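Local coordinates for putative polysaccharide deacetylase (Bdellovibrio bacteriovorus HD100, PDB 5JP6), which probably removes acetyl groups from peptidoglycan, as a zinc-binding deacetylase of carbohydrate esterase family 4, at residues 52-57 and 94-99; 144-149 and 351-356; 153-158 and 272-277. The protein carries 1 engineered substitution. One frame throughout, in Å; residues are numbered along the deposited sequence. Where two conformers were deposited one is given.

Interaction 1 (52-57 and 94-99); sequences NPEALF and ENEIRD
Glu-96 lays its aliphatic part over one face of the Phe-57 ring and sends its carboxylate on to the backbone of the first turn of helix 53-66. The evidence for a CH-pi contact is direct: Glu-96 CB stands 3.7 Å from the centroid of the Phe-57 ring and 17° off the ring normal. Glu-96 CG meets the rim at Phe-57 CD1 and touches Pro-53 CB and Pro-53 O. A bend at CB-CG (chi2 -51°) then carries the acid along the start of the helix, where OE1 lies 3.3 Å from Phe-57 CB and OE2 lies 3.3 Å from Glu-54 CA. This is the tight part of the contact, made of a ring face under a methylene and carboxylate oxygens set against C-H groups.

The contact loosens along the Glu-54 side chain, which is extended and exposed and crosses that of Glu-96 at about a right angle; Glu-54 OE2 and Glu-96 OE2, like charges, stay 5.1 Å apart. The Glu-54 side chain is about 9 Å from the bound zinc ion, near the metal site. The polar link is one water, which donates to Glu-54 O at 2.8 Å and to Glu-96 OE1 at 2.7 Å, tying the buried acid indirectly to the helix backbone. That helix starts at Asn-52, an N-cap whose OD1 accepts from Glu-54 N.

The short segments 53-57 and 94-98 have axes 9.7 Å apart at an angle of 37°, and the Glu-96 side chain bridges them. Phe-57 continues into an edge-to-face pair with Trp-60, while Pro-53 rests on Trp-46 of helix 43-47. Ile-97 packs on Leu-114 of helix 110-126, and Asn-95 OD1 is hydrogen-bonded to Tyr-183 OH of helix 183-193, which follows strand 170-176 of the central sheet.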
loop_
_atom_site.group_PDB
_atom_site.type_symbol
_atom_site.label_atom_id
_atom_site.label_comp_id
_atom_site.label_asym_id
_atom_site.label_seq_id
_atom_site.Cartn_x
_atom_site.Cartn_y
_atom_site.Cartn_z
ATOM N N ASN A 52 -9.616 11.049 7.025
ATOM C CA ASN A 52 -8.435 10.336 6.575
ATOM C C ASN A 52 -7.226 11.303 6.617
ATOM O O ASN A 52 -7.284 12.401 6.085
ATOM C CB ASN A 52 -8.617 9.825 5.171
ATOM C CG ASN A 52 -7.404 9.083 4.682
ATOM O OD1 ASN A 52 -6.422 9.680 4.238
ATOM N ND2 ASN A 52 -7.477 7.788 4.718
ATOM N N PRO A 53 -6.118 10.898 7.238
ATOM C CA PRO A 53 -5.009 11.855 7.374
ATOM C C PRO A 53 -4.530 12.465 6.055
ATOM O O PRO A 53 -4.194 13.647 6.038
ATOM C CB PRO A 53 -3.911 11.008 8.014
ATOM C CG PRO A 53 -4.680 10.019 8.839
ATOM C CD PRO A 53 -5.860 9.643 7.974
ATOM N N GLU A 54 -4.524 11.694 4.976
ATOM C CA GLU A 54 -4.100 12.245 3.680
ATOM C C GLU A 54 -5.036 13.405 3.277
ATOM O O GLU A 54 -4.581 14.482 2.829
ATOM C CB GLU A 54 -4.132 11.180 2.593
ATOM C CG GLU A 54 -3.479 11.612 1.284
ATOM C CD GLU A 54 -3.420 10.506 0.263
ATOM O OE1 GLU A 54 -4.098 9.478 0.475
ATOM O OE2 GLU A 54 -2.689 10.658 -0.736
ATOM N N ALA A 55 -6.333 13.175 3.426
ATOM C CA ALA A 55 -7.334 14.203 3.094
ATOM C C ALA A 55 -7.204 15.398 4.035
ATOM O O ALA A 55 -7.291 16.557 3.584
ATOM C CB ALA A 55 -8.746 13.650 3.173
ATOM N N LEU A 56 -6.999 15.126 5.338
ATOM C CA LEU A 56 -6.873 16.213 6.342
ATOM C C LEU A 56 -5.690 17.127 5.961
ATOM O O LEU A 56 -5.804 18.367 5.934
ATOM C CB LEU A 56 -6.636 15.642 7.736
ATOM C CG LEU A 56 -7.811 14.944 8.422
ATOM C CD1 LEU A 56 -7.384 14.481 9.802
ATOM C CD2 LEU A 56 -9.006 15.895 8.512
ATOM N N PHE A 57 -4.550 16.525 5.650
ATOM C CA PHE A 57 -3.354 17.321 5.307
ATOM C C PHE A 57 -3.491 18.014 3.949
ATOM O O PHE A 57 -3.000 19.124 3.809
ATOM C CB PHE A 57 -2.048 16.507 5.383
ATOM C CG PHE A 57 -1.391 16.512 6.731
ATOM C CD1 PHE A 57 -1.930 15.657 7.707
ATOM C CD2 PHE A 57 -0.320 17.306 7.062
ATOM C CE1 PHE A 57 -1.366 15.609 8.975
ATOM C CE2 PHE A 57 0.230 17.249 8.330
ATOM C CZ PHE A 57 -0.300 16.396 9.277
ATOM N N GLU A 94 2.091 9.208 10.314
ATOM C CA GLU A 94 3.512 9.158 9.964
ATOM C C GLU A 94 3.745 9.521 8.508
ATOM O O GLU A 94 4.680 10.273 8.195
ATOM C CB GLU A 94 4.077 7.772 10.234
ATOM C CG GLU A 94 5.534 7.597 9.881
ATOM C CD GLU A 94 6.125 6.293 10.344
ATOM O OE1 GLU A 94 5.384 5.396 10.773
ATOM O OE2 GLU A 94 7.396 6.198 10.220
ATOM N N ASN A 95 2.944 8.968 7.595
ATOM C CA ASN A 95 3.213 9.246 6.184
ATOM C C ASN A 95 3.051 10.727 5.888
ATOM O O ASN A 95 3.821 11.304 5.131
ATOM C CB ASN A 95 2.297 8.444 5.275
ATOM C CG ASN A 95 2.696 7.010 5.183
ATOM O OD1 ASN A 95 3.493 6.516 5.982
ATOM N ND2 ASN A 95 2.192 6.342 4.162
ATOM N N GLU A 96 2.068 11.353 6.532
ATOM C CA GLU A 96 1.858 12.791 6.296
ATOM C C GLU A 96 3.008 13.604 6.891
ATOM O O GLU A 96 3.442 14.589 6.304
ATOM C CB GLU A 96 0.511 13.254 6.834
ATOM C CG GLU A 96 -0.675 12.650 6.115
ATOM C CD GLU A 96 -0.599 12.799 4.622
ATOM O OE1 GLU A 96 -0.348 13.949 4.153
ATOM O OE2 GLU A 96 -0.845 11.787 3.931
ATOM N N ILE A 97 3.529 13.166 8.046
ATOM C CA ILE A 97 4.626 13.887 8.666
ATOM C C ILE A 97 5.915 13.772 7.825
ATOM O O ILE A 97 6.703 14.738 7.722
ATOM C CB ILE A 97 4.869 13.393 10.100
ATOM C CG1 ILE A 97 3.651 13.691 10.978
ATOM C CG2 ILE A 97 6.149 13.953 10.694
ATOM C CD1 ILE A 97 3.524 12.791 12.197
ATOM N N ARG A 98 6.095 12.611 7.197
ATOM C CA ARG A 98 7.271 12.373 6.337
ATOM C C ARG A 98 7.158 13.063 4.965
ATOM O O ARG A 98 8.191 13.327 4.320
ATOM C CB ARG A 98 7.519 10.875 6.133
ATOM C CG ARG A 98 7.955 10.155 7.394
ATOM C CD ARG A 98 8.344 8.710 7.117
ATOM N NE ARG A 98 8.647 7.995 8.330
ATOM C CZ ARG A 98 9.781 8.105 9.025
ATOM N NH1 ARG A 98 10.793 8.841 8.557
ATOM N NH2 ARG A 98 9.886 7.538 10.202
ATOM N N ASP A 99 5.912 13.282 4.505
ATOM C CA ASP A 99 5.655 13.815 3.176
ATOM C C ASP A 99 6.202 15.211 3.059
ATOM O O ASP A 99 5.702 16.113 3.717
ATOM C CB ASP A 99 4.158 13.800 2.881
ATOM C CG ASP A 99 3.815 14.249 1.504
ATOM O OD1 ASP A 99 4.662 14.824 0.759
ATOM O OD2 ASP A 99 2.638 13.944 1.152
HETATM O O HOH W 1 -1.906 14.773 2.097
#

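Interaction 2 (144-149 and 351-356); sequences FRFPDN and ELYNRG
Phe-144 and Tyr-353 lie in an offset stack, their centroids 4.2 Å apart and their planes at 21°. With chi1 at 65°, Phe-144 CG sits between its own backbone N and carbonyl carbon, and the two side chains slide past each other in opposite directions. Traced outward, Phe-144 CB lies over the phenol end, 4.0 Å from Tyr-353 CZ; this is a CH-pi contact over the face. Phe-144 CG comes next, 4.0 Å from Tyr-353 CG. Phe-144 CD2 makes the closest approach, 3.4 Å to Tyr-353 CD1, and Phe-144 CE2 reaches Tyr-353 CB at 3.5 Å. At the tip, Phe-144 CZ is 3.7 Å from Tyr-353 CB, which thus stands over the face of the Phe-144 ring in a return CH-pi contact.

Phe-146 comes in beside the stack; Leu-352 CB lies at its edge, near the plane of the Phe-146 ring and 4.0 Å from Phe-146 CZ. The strand-preceding loop is thereby laid against the last turn of helix 339-354, which Gly-356 closes in a Schellman motif. Val-359 of strand 358-364 meets both Phe-146 and Leu-352. Dispersion and shape fit, without polar bonds between the two segments, carry the contact, which should therefore depend little on ionisation.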
loop_
_atom_site.group_PDB
_atom_site.type_symbol
_atom_site.label_atom_id
_atom_site.label_comp_id
_atom_site.label_asym_id
_atom_site.label_seq_id
_atom_site.Cartn_x
_atom_site.Cartn_y
_atom_site.Cartn_z
ATOM N N PHE A 144 15.915 -18.974 4.203
ATOM C CA PHE A 144 15.194 -20.006 3.449
ATOM C C PHE A 144 14.832 -19.396 2.112
ATOM O O PHE A 144 14.934 -18.180 1.936
ATOM C CB PHE A 144 13.934 -20.523 4.176
ATOM C CG PHE A 144 12.856 -19.499 4.345
ATOM C CD1 PHE A 144 12.821 -18.660 5.475
ATOM C CD2 PHE A 144 11.904 -19.324 3.352
ATOM C CE1 PHE A 144 11.850 -17.677 5.591
ATOM C CE2 PHE A 144 10.905 -18.384 3.491
ATOM C CZ PHE A 144 10.859 -17.566 4.598
ATOM N N ARG A 145 14.346 -20.227 1.214
ATOM C CA ARG A 145 14.005 -19.779 -0.119
ATOM C C ARG A 145 12.682 -20.422 -0.535
ATOM O O ARG A 145 12.589 -21.658 -0.558
ATOM C CB ARG A 145 15.116 -20.186 -1.077
ATOM C CG ARG A 145 14.922 -19.822 -2.527
ATOM C CD ARG A 145 16.109 -20.324 -3.343
ATOM N NE ARG A 145 16.051 -19.894 -4.737
ATOM C CZ ARG A 145 15.310 -20.478 -5.684
ATOM N NH1 ARG A 145 14.534 -21.522 -5.397
ATOM N NH2 ARG A 145 15.331 -20.004 -6.933
ATOM N N PHE A 146 11.666 -19.625 -0.838
ATOM C CA PHE A 146 10.458 -20.147 -1.454
ATOM C C PHE A 146 10.870 -20.616 -2.887
ATOM O O PHE A 146 11.664 -19.954 -3.574
ATOM C CB PHE A 146 9.350 -19.061 -1.579
ATOM C CG PHE A 146 8.672 -18.684 -0.275
ATOM C CD1 PHE A 146 7.797 -19.580 0.351
ATOM C CD2 PHE A 146 8.861 -17.422 0.323
ATOM C CE1 PHE A 146 7.144 -19.229 1.513
ATOM C CE2 PHE A 146 8.196 -17.110 1.509
ATOM C CZ PHE A 146 7.356 -18.006 2.091
ATOM N N PRO A 147 10.307 -21.744 -3.351
ATOM C CA PRO A 147 10.528 -22.117 -4.759
ATOM C C PRO A 147 9.930 -21.125 -5.715
ATOM O O PRO A 147 8.948 -20.448 -5.394
ATOM C CB PRO A 147 9.811 -23.473 -4.894
ATOM C CG PRO A 147 8.846 -23.546 -3.759
ATOM C CD PRO A 147 9.311 -22.608 -2.672
ATOM N N ASP A 148 10.501 -21.016 -6.914
ATOM C CA ASP A 148 9.793 -20.293 -7.948
ATOM C C ASP A 148 8.403 -20.899 -8.183
ATOM O O ASP A 148 8.227 -22.130 -8.232
ATOM C CB ASP A 148 10.548 -20.369 -9.279
ATOM C CG ASP A 148 11.893 -19.641 -9.269
ATOM O OD1 ASP A 148 12.093 -18.684 -8.496
ATOM O OD2 ASP A 148 12.763 -20.061 -10.076
ATOM N N ASN A 149 7.430 -20.011 -8.311
ATOM C CA ASN A 149 6.060 -20.394 -8.600
ATOM C C ASN A 149 5.312 -19.250 -9.246
ATOM O O ASN A 149 4.658 -18.475 -8.585
ATOM C CB ASN A 149 5.365 -20.816 -7.307
ATOM C CG ASN A 149 4.114 -21.636 -7.561
ATOM O OD1 ASN A 149 3.487 -21.561 -8.639
ATOM N ND2 ASN A 149 3.736 -22.410 -6.561
ATOM N N GLU A 351 6.698 -16.896 8.748
ATOM C CA GLU A 351 5.511 -17.648 9.205
ATOM C C GLU A 351 4.785 -18.349 8.043
ATOM O O GLU A 351 4.349 -19.479 8.238
ATOM C CB GLU A 351 4.568 -16.771 9.991
ATOM C CG GLU A 351 5.003 -16.585 11.427
ATOM C CD GLU A 351 5.005 -17.930 12.159
ATOM O OE1 GLU A 351 3.951 -18.628 12.138
ATOM O OE2 GLU A 351 6.068 -18.289 12.699
ATOM N N LEU A 352 4.663 -17.726 6.865
ATOM C CA LEU A 352 4.069 -18.426 5.697
ATOM C C LEU A 352 4.864 -19.721 5.488
ATOM O O LEU A 352 4.286 -20.803 5.294
ATOM C CB LEU A 352 4.102 -17.591 4.430
ATOM C CG LEU A 352 3.123 -16.461 4.271
ATOM C CD1 LEU A 352 3.345 -15.795 2.921
ATOM C CD2 LEU A 352 1.696 -16.932 4.443
ATOM N N TYR A 353 6.188 -19.607 5.453
ATOM C CA TYR A 353 7.039 -20.757 5.265
ATOM C C TYR A 353 6.835 -21.831 6.359
ATOM O O TYR A 353 6.590 -23.013 6.044
ATOM C CB TYR A 353 8.498 -20.307 5.228
ATOM C CG TYR A 353 9.460 -21.419 4.981
ATOM C CD1 TYR A 353 9.668 -21.893 3.691
ATOM C CD2 TYR A 353 10.182 -21.964 6.016
ATOM C CE1 TYR A 353 10.577 -22.894 3.445
ATOM C CE2 TYR A 353 11.091 -22.974 5.778
ATOM C CZ TYR A 353 11.267 -23.430 4.494
ATOM O OH TYR A 353 12.175 -24.408 4.293
ATOM N N ASN A 354 6.806 -21.380 7.617
ATOM C CA ASN A 354 6.603 -22.270 8.753
ATOM C C ASN A 354 5.268 -23.023 8.677
ATOM O O ASN A 354 5.146 -24.215 9.093
ATOM C CB ASN A 354 6.701 -21.539 10.100
ATOM C CG ASN A 354 8.104 -21.098 10.459
ATOM O OD1 ASN A 354 9.094 -21.587 9.919
ATOM N ND2 ASN A 354 8.172 -20.132 11.399
ATOM N N ARG A 355 4.252 -22.333 8.184
ATOM C CA ARG A 355 2.884 -22.844 8.115
ATOM C C ARG A 355 2.592 -23.680 6.882
ATOM O O ARG A 355 1.464 -24.156 6.737
ATOM C CB ARG A 355 1.889 -21.684 8.264
ATOM C CG ARG A 355 1.994 -21.017 9.631
ATOM C CD ARG A 355 1.346 -19.646 9.647
ATOM N NE ARG A 355 1.480 -18.977 10.944
ATOM C CZ ARG A 355 0.526 -18.819 11.850
ATOM N NH1 ARG A 355 -0.670 -19.347 11.684
ATOM N NH2 ARG A 355 0.805 -18.174 12.972
ATOM N N GLY A 356 3.586 -23.836 5.998
ATOM C CA GLY A 356 3.477 -24.694 4.829
ATOM C C GLY A 356 2.912 -24.035 3.599
ATOM O O GLY A 356 2.511 -24.716 2.650
#

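Interaction 3 (153-158 and 272-277); sequences RDMSNG and VDPVFR
Asp-154 OD1 is gripped twice, next to the methionine (Met-155) whose sulfur reaches Pro-274. Ser-156 N donates to Asp-154 OD1 at 2.9 Å with an N-H...O angle of 162°, on the anti side but 31° out of the carboxylate plane. Ser-156 OG also donates to Asp-154 OD1, at 2.7 Å, and uses the syn lone pair. The backbone bond defines an Asx turn, and Gly-158 N bonds back to Met-155 O, three residues earlier.

From this turn Met-155 sends an extended side chain inward. Its CG lies anti to the carbonyl carbon (chi1 -62°), and the straight chain beyond it delivers SD 3.3 Å from Pro-274 O, about the sum of the van der Waals radii. The same sulfur lies 4.3 Å from Pro-274 CG and 3.9 Å from Val-275 CG1; the methyl, Met-155 CE, is 4.0 Å from that Val-275 CG1.

Here the loop between strands 150-153 and 160-161 packs against the start of strand 275-277, which runs parallel between 223-227 and 297-299 in the curled sheet, consistent with the distorted (beta/alpha) barrel of family 4 esterases. Pro-274 is the centre of an inverse gamma turn, closed by a weak bond of 2.8 Å from Val-275 N to Asp-273 O, just before the strand begins. At the far end of that strand, Arg-277 forms a salt bridge with Asp-176, and Arg-277 O accepts from ND1 of the zinc ligand His-227. On the loop side, a bound magnesium ion lies about 4 Å from the Met-155 side chain, a proximity and not evidence of binding.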
loop_
_atom_site.group_PDB
_atom_site.type_symbol
_atom_site.label_atom_id
_atom_site.label_comp_id
_atom_site.label_asym_id
_atom_site.label_seq_id
_atom_site.Cartn_x
_atom_site.Cartn_y
_atom_site.Cartn_z
ATOM N N ARG A 153 -2.011 -16.387 -16.408
ATOM C CA ARG A 153 -3.464 -16.230 -16.566
ATOM C C ARG A 153 -3.718 -15.474 -17.862
ATOM O O ARG A 153 -3.047 -14.515 -18.157
ATOM C CB ARG A 153 -4.076 -15.461 -15.408
ATOM C CG ARG A 153 -3.875 -16.089 -14.056
ATOM C CD ARG A 153 -4.666 -17.373 -13.897
ATOM N NE ARG A 153 -4.422 -18.014 -12.608
ATOM C CZ ARG A 153 -3.557 -18.997 -12.392
ATOM N NH1 ARG A 153 -2.782 -19.475 -13.364
ATOM N NH2 ARG A 153 -3.440 -19.490 -11.162
ATOM N N ASP A 154 -4.658 -15.948 -18.655
ATOM C CA ASP A 154 -5.021 -15.272 -19.905
ATOM C C ASP A 154 -5.873 -14.057 -19.555
ATOM O O ASP A 154 -7.009 -14.166 -19.061
ATOM C CB ASP A 154 -5.757 -16.254 -20.828
ATOM C CG ASP A 154 -6.224 -15.635 -22.181
ATOM O OD1 ASP A 154 -5.936 -14.491 -22.449
ATOM O OD2 ASP A 154 -6.882 -16.368 -22.825
ATOM N N MET A 155 -5.326 -12.893 -19.890
ATOM C CA MET A 155 -5.984 -11.647 -19.625
ATOM C C MET A 155 -6.488 -10.950 -20.900
ATOM O O MET A 155 -6.990 -9.848 -20.855
ATOM C CB MET A 155 -5.088 -10.790 -18.706
ATOM C CG MET A 155 -4.883 -11.551 -17.292
ATOM S SD MET A 155 -3.962 -10.584 -16.350
ATOM C CE MET A 155 -3.264 -11.766 -15.285
ATOM N N SER A 156 -6.432 -11.662 -22.029
ATOM C CA SER A 156 -6.741 -11.055 -23.318
ATOM C C SER A 156 -8.193 -10.565 -23.447
ATOM O O SER A 156 -8.467 -9.562 -24.118
ATOM C CB SER A 156 -6.416 -12.023 -24.440
ATOM O OG SER A 156 -7.246 -13.190 -24.379
ATOM N N ASN A 157 -9.114 -11.269 -22.801
ATOM C CA ASN A 157 -10.502 -10.702 -22.682
ATOM C C ASN A 157 -10.846 -10.589 -21.218
ATOM O O ASN A 157 -11.959 -10.821 -20.783
ATOM C CB ASN A 157 -11.615 -11.419 -23.505
ATOM C CG ASN A 157 -13.014 -10.706 -23.404
ATOM O OD1 ASN A 157 -13.213 -9.553 -23.861
ATOM N ND2 ASN A 157 -13.975 -11.395 -22.770
ATOM N N GLY A 158 -9.862 -10.098 -20.466
ATOM C CA GLY A 158 -10.009 -9.811 -19.051
ATOM C C GLY A 158 -9.836 -11.058 -18.210
ATOM O O GLY A 158 -9.611 -12.173 -18.708
ATOM N N VAL A 272 3.641 -1.847 -18.452
ATOM C CA VAL A 272 2.758 -1.946 -17.323
ATOM C C VAL A 272 1.996 -3.246 -17.478
ATOM O O VAL A 272 1.424 -3.516 -18.540
ATOM C CB VAL A 272 1.813 -0.742 -17.169
ATOM C CG1 VAL A 272 0.983 -0.451 -18.431
ATOM C CG2 VAL A 272 0.940 -0.939 -15.931
ATOM N N ASP A 273 2.023 -4.097 -16.453
ATOM C CA ASP A 273 1.320 -5.368 -16.572
ATOM C C ASP A 273 -0.182 -5.148 -16.674
ATOM O O ASP A 273 -0.729 -4.173 -16.111
ATOM C CB ASP A 273 1.636 -6.261 -15.363
ATOM C CG ASP A 273 3.023 -6.861 -15.453
ATOM O OD1 ASP A 273 3.281 -7.603 -16.462
ATOM O OD2 ASP A 273 3.839 -6.639 -14.544
ATOM N N PRO A 274 -0.867 -6.095 -17.342
ATOM C CA PRO A 274 -2.323 -5.930 -17.596
ATOM C C PRO A 274 -3.137 -6.363 -16.393
ATOM O O PRO A 274 -3.960 -7.262 -16.496
ATOM C CB PRO A 274 -2.552 -6.812 -18.823
ATOM C CG PRO A 274 -1.523 -7.903 -18.660
ATOM C CD PRO A 274 -0.303 -7.176 -18.166
ATOM N N VAL A 275 -2.862 -5.726 -15.252
ATOM C CA VAL A 275 -3.536 -6.029 -13.992
ATOM C C VAL A 275 -3.914 -4.733 -13.326
ATOM O O VAL A 275 -3.132 -3.766 -13.325
ATOM C CB VAL A 275 -2.669 -6.908 -13.050
ATOM C CG1 VAL A 275 -2.267 -8.197 -13.798
ATOM C CG2 VAL A 275 -1.412 -6.207 -12.563
ATOM N N PHE A 276 -5.135 -4.702 -12.801
ATOM C CA PHE A 276 -5.707 -3.499 -12.226
ATOM C C PHE A 276 -6.560 -3.847 -11.032
ATOM O O PHE A 276 -7.201 -4.908 -11.014
ATOM C CB PHE A 276 -6.586 -2.779 -13.270
ATOM C CG PHE A 276 -7.328 -1.590 -12.729
ATOM C CD1 PHE A 276 -6.650 -0.402 -12.513
ATOM C CD2 PHE A 276 -8.671 -1.681 -12.352
ATOM C CE1 PHE A 276 -7.328 0.704 -11.984
ATOM C CE2 PHE A 276 -9.330 -0.589 -11.834
ATOM C CZ PHE A 276 -8.650 0.586 -11.631
ATOM N N ARG A 277 -6.560 -2.956 -10.051
ATOM C CA ARG A 277 -7.415 -3.109 -8.878
ATOM C C ARG A 277 -8.236 -1.819 -8.688
ATOM O O ARG A 277 -7.662 -0.702 -8.699
ATOM C CB ARG A 277 -6.556 -3.399 -7.653
ATOM C CG ARG A 277 -7.354 -3.522 -6.366
ATOM C CD ARG A 277 -6.496 -4.164 -5.295
ATOM N NE ARG A 277 -6.308 -5.580 -5.501
ATOM C CZ ARG A 277 -5.340 -6.295 -4.935
ATOM N NH1 ARG A 277 -4.351 -5.682 -4.295
ATOM N NH2 ARG A 277 -5.334 -7.621 -5.040
#

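From the N terminus, interaction 1 comes first: 94-99 returns to 52-57 after 36 mostly helical residues, closing a loop within the N-terminal helices. It is complete before interaction 2 opens at 144-149. That contact closes 201 residues later, at 351-356, spanning most of the sheet and its helices. Interaction 3 is nested inside it: 153-158 follows shortly after 144-149 and meets 272-277 across 113 residues. None of the three loops cross. Interaction 1 lies on the opposite side of the chain's centre from both others; interactions 2 and 3, with centres about 26 Å apart, fasten the approach to and exit from strand 150-153 to helix 339-354 and strand 275-277.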